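PDB 3OTT: Two-component system sensor histidine kinase from Bacteroides thetaiotaomicron, which probably acts as a membrane sensor kinase that passes phosphate from ATP to a protein histidine, its extracellular propeller domain apparently sensing saccharides. Local coordinates for residues V23-Q29 with W282-Q288; L276-W282 with G295-S301. One frame throughout, in Å; residues are numbered along the deposited sequence.

Contact 1. Residues V23-Q29 with W282-Q288; sequences VVSCFLQ and WNIFADQ. With TBR (hexatantalum dodecabromide), chain D.
F27 and F285 pack at the middle of this pair of strands, which run in nearly the same direction, 22° apart. F285 holds CG anti to its backbone N, which carries the ring against the 23-29 backbone. There F27 CB lies 3.6 Å from F285 CD2, the carbonyl O of F27 sits over one face of the F285 ring and the backbone N of D287 over the other. At the ring edge F285 CZ meets Q29 CB at 3.8 Å. With chi1 and chi2 both anti (-171° and 175°), the Q29 chain stretches its amide to the far end of 282-288: OE1 accepts Q288 N at 3.0 Å, nearly straight and on a lone pair in the carbonyl plane. NE2 bonds to G33 O, which fixes the amide rotation. D287 is tied by its carboxylate to N291 and W293. Toward the other end, N283 slides past F27, bringing OD1 to the ring edge 3.7 Å from F27 CD1, while N283 CB rests 3.3 Å from S25 O. V23 CG1 packs obliquely against the indole, 3.5 Å from W282 NE1, whose N-H is used by D297. W282 and N283 both face G295 in a classic beta bulge, and both point their CB toward 23-29. Q288 lies at the bound tantalum bromide cluster, its O 3.6 Å from BR1. Such close side-by-side packing of the first, innermost strands of two neighbouring four-stranded blades, through side chains, belongs to the blade-to-blade interface of a beta-propeller, here between regulator-propeller repeats.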
loop_
_atom_site.group_PDB
_atom_site.type_symbol
_atom_site.label_atom_id
_atom_site.label_comp_id
_atom_site.label_asym_id
_atom_site.label_seq_id
_atom_site.Cartn_x
_atom_site.Cartn_y
_atom_site.Cartn_z
ATOM N N VAL B 23 -32.347 21.200 8.483
ATOM C CA VAL B 23 -31.795 20.796 7.177
ATOM C C VAL B 23 -30.304 20.414 7.206
ATOM O O VAL B 23 -29.441 21.239 7.522
ATOM C CB VAL B 23 -32.034 21.887 6.053
ATOM C CG1 VAL B 23 -31.601 21.375 4.724
ATOM C CG2 VAL B 23 -33.512 22.278 5.943
ATOM N N VAL B 24 -29.982 19.176 6.815
ATOM C CA VAL B 24 -28.592 18.736 6.797
ATOM C C VAL B 24 -28.091 18.658 5.377
ATOM O O VAL B 24 -28.689 17.981 4.541
ATOM C CB VAL B 24 -28.447 17.402 7.525
ATOM C CG1 VAL B 24 -27.095 16.734 7.268
ATOM C CG2 VAL B 24 -28.675 17.594 8.981
ATOM N N SER B 25 -26.973 19.280 5.069
ATOM C CA SER B 25 -26.595 19.301 3.675
ATOM C C SER B 25 -25.325 18.500 3.353
ATOM O O SER B 25 -25.019 18.359 2.183
ATOM C CB SER B 25 -26.365 20.744 3.272
ATOM O OG SER B 25 -25.304 21.200 4.115
ATOM N N CYS B 26 -24.548 18.100 4.385
ATOM C CA CYS B 26 -23.329 17.336 4.219
ATOM C C CYS B 26 -22.815 16.763 5.536
ATOM O O CYS B 26 -23.215 17.216 6.614
ATOM C CB CYS B 26 -22.221 18.184 3.621
ATOM S SG CYS B 26 -21.909 19.674 4.517
ATOM N N PHE B 27 -21.889 15.811 5.411
ATOM C CA PHE B 27 -21.277 15.107 6.542
ATOM C C PHE B 27 -19.818 15.016 6.227
ATOM O O PHE B 27 -19.459 14.848 5.056
ATOM C CB PHE B 27 -21.756 13.658 6.712
ATOM C CG PHE B 27 -23.218 13.512 6.935
ATOM C CD1 PHE B 27 -24.092 13.410 5.856
ATOM C CD2 PHE B 27 -23.737 13.488 8.217
ATOM C CE1 PHE B 27 -25.450 13.251 6.053
ATOM C CE2 PHE B 27 -25.099 13.375 8.408
ATOM C CZ PHE B 27 -25.955 13.235 7.359
ATOM N N LEU B 28 -18.981 15.090 7.266
ATOM C CA LEU B 28 -17.545 14.808 7.165
ATOM C C LEU B 28 -17.204 13.933 8.318
ATOM O O LEU B 28 -17.874 13.953 9.324
ATOM C CB LEU B 28 -16.750 16.104 7.265
ATOM C CG LEU B 28 -17.060 17.058 6.128
ATOM C CD1 LEU B 28 -16.545 18.471 6.417
ATOM C CD2 LEU B 28 -16.472 16.477 4.815
ATOM N N GLN B 29 -16.149 13.158 8.185
ATOM C CA GLN B 29 -15.677 12.337 9.275
ATOM C C GLN B 29 -14.173 12.571 9.385
ATOM O O GLN B 29 -13.448 12.321 8.410
ATOM C CB GLN B 29 -15.927 10.884 8.967
ATOM C CG GLN B 29 -15.661 10.020 10.165
ATOM C CD GLN B 29 -16.025 8.550 9.949
ATOM O OE1 GLN B 29 -15.954 8.038 8.826
ATOM N NE2 GLN B 29 -16.390 7.867 11.040
ATOM N N TRP B 282 -30.738 15.533 0.730
ATOM C CA TRP B 282 -29.672 16.463 0.282
ATOM C C TRP B 282 -28.304 15.847 0.151
ATOM O O TRP B 282 -27.563 16.280 -0.696
ATOM C CB TRP B 282 -29.530 17.702 1.188
ATOM C CG TRP B 282 -30.777 18.546 1.231
ATOM C CD1 TRP B 282 -31.662 18.670 2.289
ATOM C CD2 TRP B 282 -31.343 19.294 0.152
ATOM N NE1 TRP B 282 -32.683 19.491 1.937
ATOM C CE2 TRP B 282 -32.518 19.887 0.634
ATOM C CE3 TRP B 282 -30.941 19.549 -1.175
ATOM C CZ2 TRP B 282 -33.316 20.727 -0.147
ATOM C CZ3 TRP B 282 -31.764 20.397 -1.980
ATOM C CH2 TRP B 282 -32.926 20.969 -1.446
ATOM N N ASN B 283 -27.963 14.861 0.990
ATOM C CA ASN B 283 -26.627 14.255 1.006
ATOM C C ASN B 283 -26.656 12.867 1.600
ATOM O O ASN B 283 -27.427 12.590 2.532
ATOM C CB ASN B 283 -25.597 15.157 1.778
ATOM C CG ASN B 283 -24.142 14.790 1.468
ATOM O OD1 ASN B 283 -23.466 14.078 2.273
ATOM N ND2 ASN B 283 -23.645 15.238 0.302
ATOM N N ILE B 284 -25.821 11.981 1.054
ATOM C CA ILE B 284 -25.685 10.640 1.546
ATOM C C ILE B 284 -24.214 10.456 1.734
ATOM O O ILE B 284 -23.389 10.728 0.833
ATOM C CB ILE B 284 -26.215 9.548 0.509
ATOM C CG1 ILE B 284 -27.677 9.799 0.082
ATOM C CG2 ILE B 284 -26.071 8.120 1.045
ATOM C CD1 ILE B 284 -28.160 8.806 -1.062
ATOM N N PHE B 285 -23.856 9.930 2.899
ATOM C CA PHE B 285 -22.472 9.742 3.176
ATOM C C PHE B 285 -22.282 8.391 3.772
ATOM O O PHE B 285 -22.976 8.032 4.736
ATOM C CB PHE B 285 -22.067 10.805 4.190
ATOM C CG PHE B 285 -20.725 10.610 4.768
ATOM C CD1 PHE B 285 -19.584 10.804 3.978
ATOM C CD2 PHE B 285 -20.576 10.278 6.127
ATOM C CE1 PHE B 285 -18.295 10.660 4.513
ATOM C CE2 PHE B 285 -19.286 10.170 6.702
ATOM C CZ PHE B 285 -18.138 10.351 5.884
ATOM N N ALA B 286 -21.315 7.656 3.240
ATOM C CA ALA B 286 -20.941 6.352 3.770
ATOM C C ALA B 286 -19.713 6.525 4.656
ATOM O O ALA B 286 -18.710 7.032 4.169
ATOM C CB ALA B 286 -20.656 5.313 2.569
ATOM N N ASP B 287 -19.771 6.139 5.934
ATOM C CA ASP B 287 -18.668 6.459 6.828
ATOM C C ASP B 287 -17.665 5.333 6.744
ATOM O O ASP B 287 -17.915 4.350 6.064
ATOM C CB ASP B 287 -19.120 6.718 8.292
ATOM C CG ASP B 287 -19.756 5.499 8.975
ATOM O OD1 ASP B 287 -19.600 4.354 8.466
ATOM O OD2 ASP B 287 -20.414 5.676 10.059
ATOM N N GLN B 288 -16.558 5.466 7.463
ATOM C CA GLN B 288 -15.481 4.454 7.486
ATOM C C GLN B 288 -15.931 3.050 7.912
ATOM O O GLN B 288 -15.243 2.075 7.666
ATOM C CB GLN B 288 -14.322 4.937 8.378
ATOM C CG GLN B 288 -13.456 6.011 7.698
ATOM C CD GLN B 288 -12.773 5.479 6.406
ATOM O OE1 GLN B 288 -12.467 4.278 6.284
ATOM N NE2 GLN B 288 -12.540 6.374 5.451
HETATM TA TA1 TBR D . -10.861 2.192 11.080
HETATM TA TA2 TBR D . -12.484 3.438 12.906
HETATM TA TA3 TBR D . -10.719 1.364 13.765
HETATM TA TA4 TBR D . -10.283 4.060 14.496
HETATM TA TA5 TBR D . -8.637 2.798 12.619
HETATM TA TA6 TBR D . -10.407 4.768 11.767
HETATM BR BR1 TBR D . -13.444 2.162 10.781
HETATM BR BR2 TBR D . -11.011 -0.325 11.734
HETATM BR BR3 TBR D . -8.483 1.528 10.346
HETATM BR BR4 TBR D . -10.471 4.006 9.277
HETATM BR BR5 TBR D . -13.299 1.364 14.230
HETATM BR BR6 TBR D . -8.269 0.521 13.884
HETATM BR BR7 TBR D . -7.674 4.008 14.713
HETATM BR BR8 TBR D . -9.942 6.496 13.677
HETATM BR BR9 TBR D . -12.710 4.722 15.168
HETATM BR BRA TBR D . -10.342 2.107 16.252
HETATM BR BRB TBR D . -7.846 4.912 11.327
HETATM BR BRC TBR D . -12.866 5.634 11.634
#

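Contact 2. Residues L276-W282 with G295-S301; sequences LTNNIIW and GTDYGIS
At chi1 -169° T277 swings OG1 away from its own N, 2.9 Å from Y298 O, and puts CG2 3.3 Å from T296 OG1. N278 likewise has CG anti to N (chi1 178°), laying its amide beside D297, with N278 OD1 3.0 Å from D297 CB. The same OD1 accepts I280 N from above its carbonyl plane, closing an Asx turn, and takes a second, weak bond from D297 N. That N-H also bonds to I280 O at 3.1 Å, within the carbonyl plane. Across the contact, T296 OG1 accepts Y298 N at 2.9 Å in an ST turn and donates to G299 O, which T296 N grips as well; an Asx turn and an ST turn thus meet here, N278 CB lying against T296 OG1. D297 OD1 receives W282 NE1 at 2.9 Å, exactly in the indole plane and on the anti side of the carboxylate, which fixes the indole against the turn, while I280 CG2 lies over one indole face. At the other end S301 OG accepts T277 N at 3.0 Å. I281 and T296 form an antiparallel non-hydrogen-bonded pair where strands 281-286 and 292-296 meet. Beyond that hairpin, strand 300-303 continues the sheet to strand 13-15: N14 bonds to S301 OG and Y16 to T277 OG1, while the V24 backbone reaches T296 from the adjoining blade.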
loop_
_atom_site.group_PDB
_atom_site.type_symbol
_atom_site.label_atom_id
_atom_site.label_comp_id
_atom_site.label_asym_id
_atom_site.label_seq_id
_atom_site.Cartn_x
_atom_site.Cartn_y
_atom_site.Cartn_z
ATOM N N LEU B 276 -37.596 6.438 7.200
ATOM C CA LEU B 276 -36.772 7.536 6.728
ATOM C C LEU B 276 -37.408 8.785 7.281
ATOM O O LEU B 276 -38.606 8.935 7.158
ATOM C CB LEU B 276 -36.814 7.608 5.207
ATOM C CG LEU B 276 -36.144 8.803 4.558
ATOM C CD1 LEU B 276 -34.692 8.798 4.818
ATOM C CD2 LEU B 276 -36.465 8.803 2.992
ATOM N N THR B 277 -36.597 9.668 7.857
ATOM C CA THR B 277 -37.104 10.854 8.587
ATOM C C THR B 277 -37.793 11.867 7.661
ATOM O O THR B 277 -38.816 12.450 8.015
ATOM C CB THR B 277 -35.950 11.564 9.375
ATOM O OG1 THR B 277 -36.511 12.524 10.254
ATOM C CG2 THR B 277 -34.952 12.281 8.459
ATOM N N ASN B 278 -37.243 12.069 6.460
ATOM C CA ASN B 278 -37.879 12.973 5.503
ATOM C C ASN B 278 -37.496 12.512 4.086
ATOM O O ASN B 278 -36.442 11.897 3.909
ATOM C CB ASN B 278 -37.388 14.407 5.794
ATOM C CG ASN B 278 -37.940 15.436 4.834
ATOM O OD1 ASN B 278 -37.260 15.831 3.889
ATOM N ND2 ASN B 278 -39.135 15.938 5.114
ATOM N N ASN B 279 -38.307 12.880 3.097
ATOM C CA ASN B 279 -38.230 12.342 1.715
ATOM C C ASN B 279 -37.232 13.133 0.879
ATOM O O ASN B 279 -36.842 12.683 -0.220
ATOM C CB ASN B 279 -39.621 12.361 1.019
ATOM C CG ASN B 279 -40.512 11.176 1.424
ATOM O OD1 ASN B 279 -40.037 10.164 1.955
ATOM N ND2 ASN B 279 -41.815 11.310 1.206
ATOM N N ILE B 280 -36.859 14.331 1.336
ATOM C CA ILE B 280 -35.941 15.088 0.562
ATOM C C ILE B 280 -34.531 14.838 1.023
ATOM O O ILE B 280 -34.141 15.334 2.094
ATOM C CB ILE B 280 -36.228 16.594 0.519
ATOM C CG1 ILE B 280 -37.566 16.880 -0.197
ATOM C CG2 ILE B 280 -35.073 17.299 -0.246
ATOM C CD1 ILE B 280 -38.336 18.129 0.313
ATOM N N ILE B 281 -33.733 14.139 0.200
ATOM C CA ILE B 281 -32.387 13.730 0.633
ATOM C C ILE B 281 -31.253 14.548 -0.009
ATOM O O ILE B 281 -30.841 14.259 -1.146
ATOM C CB ILE B 281 -32.169 12.214 0.391
ATOM C CG1 ILE B 281 -33.172 11.391 1.210
ATOM C CG2 ILE B 281 -30.766 11.772 0.819
ATOM C CD1 ILE B 281 -33.417 9.988 0.652
ATOM N N TRP B 282 -30.738 15.533 0.730
ATOM C CA TRP B 282 -29.672 16.463 0.282
ATOM C C TRP B 282 -28.304 15.847 0.151
ATOM O O TRP B 282 -27.563 16.280 -0.696
ATOM C CB TRP B 282 -29.530 17.702 1.188
ATOM C CG TRP B 282 -30.777 18.546 1.231
ATOM C CD1 TRP B 282 -31.662 18.670 2.289
ATOM C CD2 TRP B 282 -31.343 19.294 0.152
ATOM N NE1 TRP B 282 -32.683 19.491 1.937
ATOM C CE2 TRP B 282 -32.518 19.887 0.634
ATOM C CE3 TRP B 282 -30.941 19.549 -1.175
ATOM C CZ2 TRP B 282 -33.316 20.727 -0.147
ATOM C CZ3 TRP B 282 -31.764 20.397 -1.980
ATOM C CH2 TRP B 282 -32.926 20.969 -1.446
ATOM N N GLY B 295 -28.840 12.921 5.038
ATOM C CA GLY B 295 -29.168 14.270 5.474
ATOM C C GLY B 295 -30.312 14.802 4.634
ATOM O O GLY B 295 -30.220 14.879 3.351
ATOM N N THR B 296 -31.351 15.226 5.352
ATOM C CA THR B 296 -32.599 15.474 4.763
ATOM C C THR B 296 -33.079 16.860 5.159
ATOM O O THR B 296 -32.399 17.610 5.867
ATOM C CB THR B 296 -33.632 14.443 5.193
ATOM O OG1 THR B 296 -34.067 14.786 6.504
ATOM C CG2 THR B 296 -33.061 13.014 5.244
ATOM N N ASP B 297 -34.249 17.198 4.621
ATOM C CA ASP B 297 -34.888 18.425 4.878
ATOM C C ASP B 297 -35.460 18.450 6.300
ATOM O O ASP B 297 -35.882 19.489 6.746
ATOM C CB ASP B 297 -36.036 18.623 3.870
ATOM C CG ASP B 297 -36.123 20.041 3.386
ATOM O OD1 ASP B 297 -35.065 20.616 3.075
ATOM O OD2 ASP B 297 -37.244 20.581 3.321
ATOM N N TYR B 298 -35.419 17.323 7.020
ATOM C CA TYR B 298 -35.774 17.331 8.419
ATOM C C TYR B 298 -35.024 16.247 9.222
ATOM O O TYR B 298 -35.534 15.131 9.415
ATOM C CB TYR B 298 -37.302 17.303 8.594
ATOM C CG TYR B 298 -37.784 17.385 10.054
ATOM C CD1 TYR B 298 -37.651 18.550 10.797
ATOM C CD2 TYR B 298 -38.358 16.269 10.676
ATOM C CE1 TYR B 298 -38.056 18.594 12.131
ATOM C CE2 TYR B 298 -38.795 16.318 11.978
ATOM C CZ TYR B 298 -38.637 17.474 12.694
ATOM O OH TYR B 298 -39.068 17.492 13.978
ATOM N N GLY B 299 -33.832 16.576 9.716
ATOM C CA GLY B 299 -33.042 15.618 10.495
ATOM C C GLY B 299 -32.184 14.661 9.650
ATOM O O GLY B 299 -32.065 14.801 8.415
ATOM N N ILE B 300 -31.717 13.609 10.305
ATOM C CA ILE B 300 -30.765 12.652 9.791
ATOM C C ILE B 300 -31.320 11.280 10.025
ATOM O O ILE B 300 -31.851 10.990 11.074
ATOM C CB ILE B 300 -29.437 12.786 10.589
ATOM C CG1 ILE B 300 -28.712 14.035 10.179
ATOM C CG2 ILE B 300 -28.518 11.565 10.455
ATOM C CD1 ILE B 300 -27.745 14.545 11.246
ATOM N N SER B 301 -31.178 10.427 9.028
ATOM C CA SER B 301 -31.530 9.051 9.136
ATOM C C SER B 301 -30.247 8.269 9.044
ATOM O O SER B 301 -29.437 8.438 8.099
ATOM C CB SER B 301 -32.473 8.677 7.983
ATOM O OG SER B 301 -33.837 8.728 8.358
#

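How the contacts relate
From the N terminus the chain gives up strand 13-15, which later becomes the outermost strand of the last blade of the N-terminal propeller, then enters 23-29, the first strand of the first complete blade. Contact 1 must wait 252 residues, through the intervening blades, before 282-288 arrives beside it and closes the seven-bladed ring of this first propeller. Contact 2 closes a loop of only 12 residues, folding the 281-286/292-296 hairpin and its following turn. Along the sequence the two contacts cross, sharing W282, and their centres lie 11 Å apart. Backbone bonds from N283 O to G295 N and between V24 and T296 join them, tying the internal hairpin of the closing blade to the first blade.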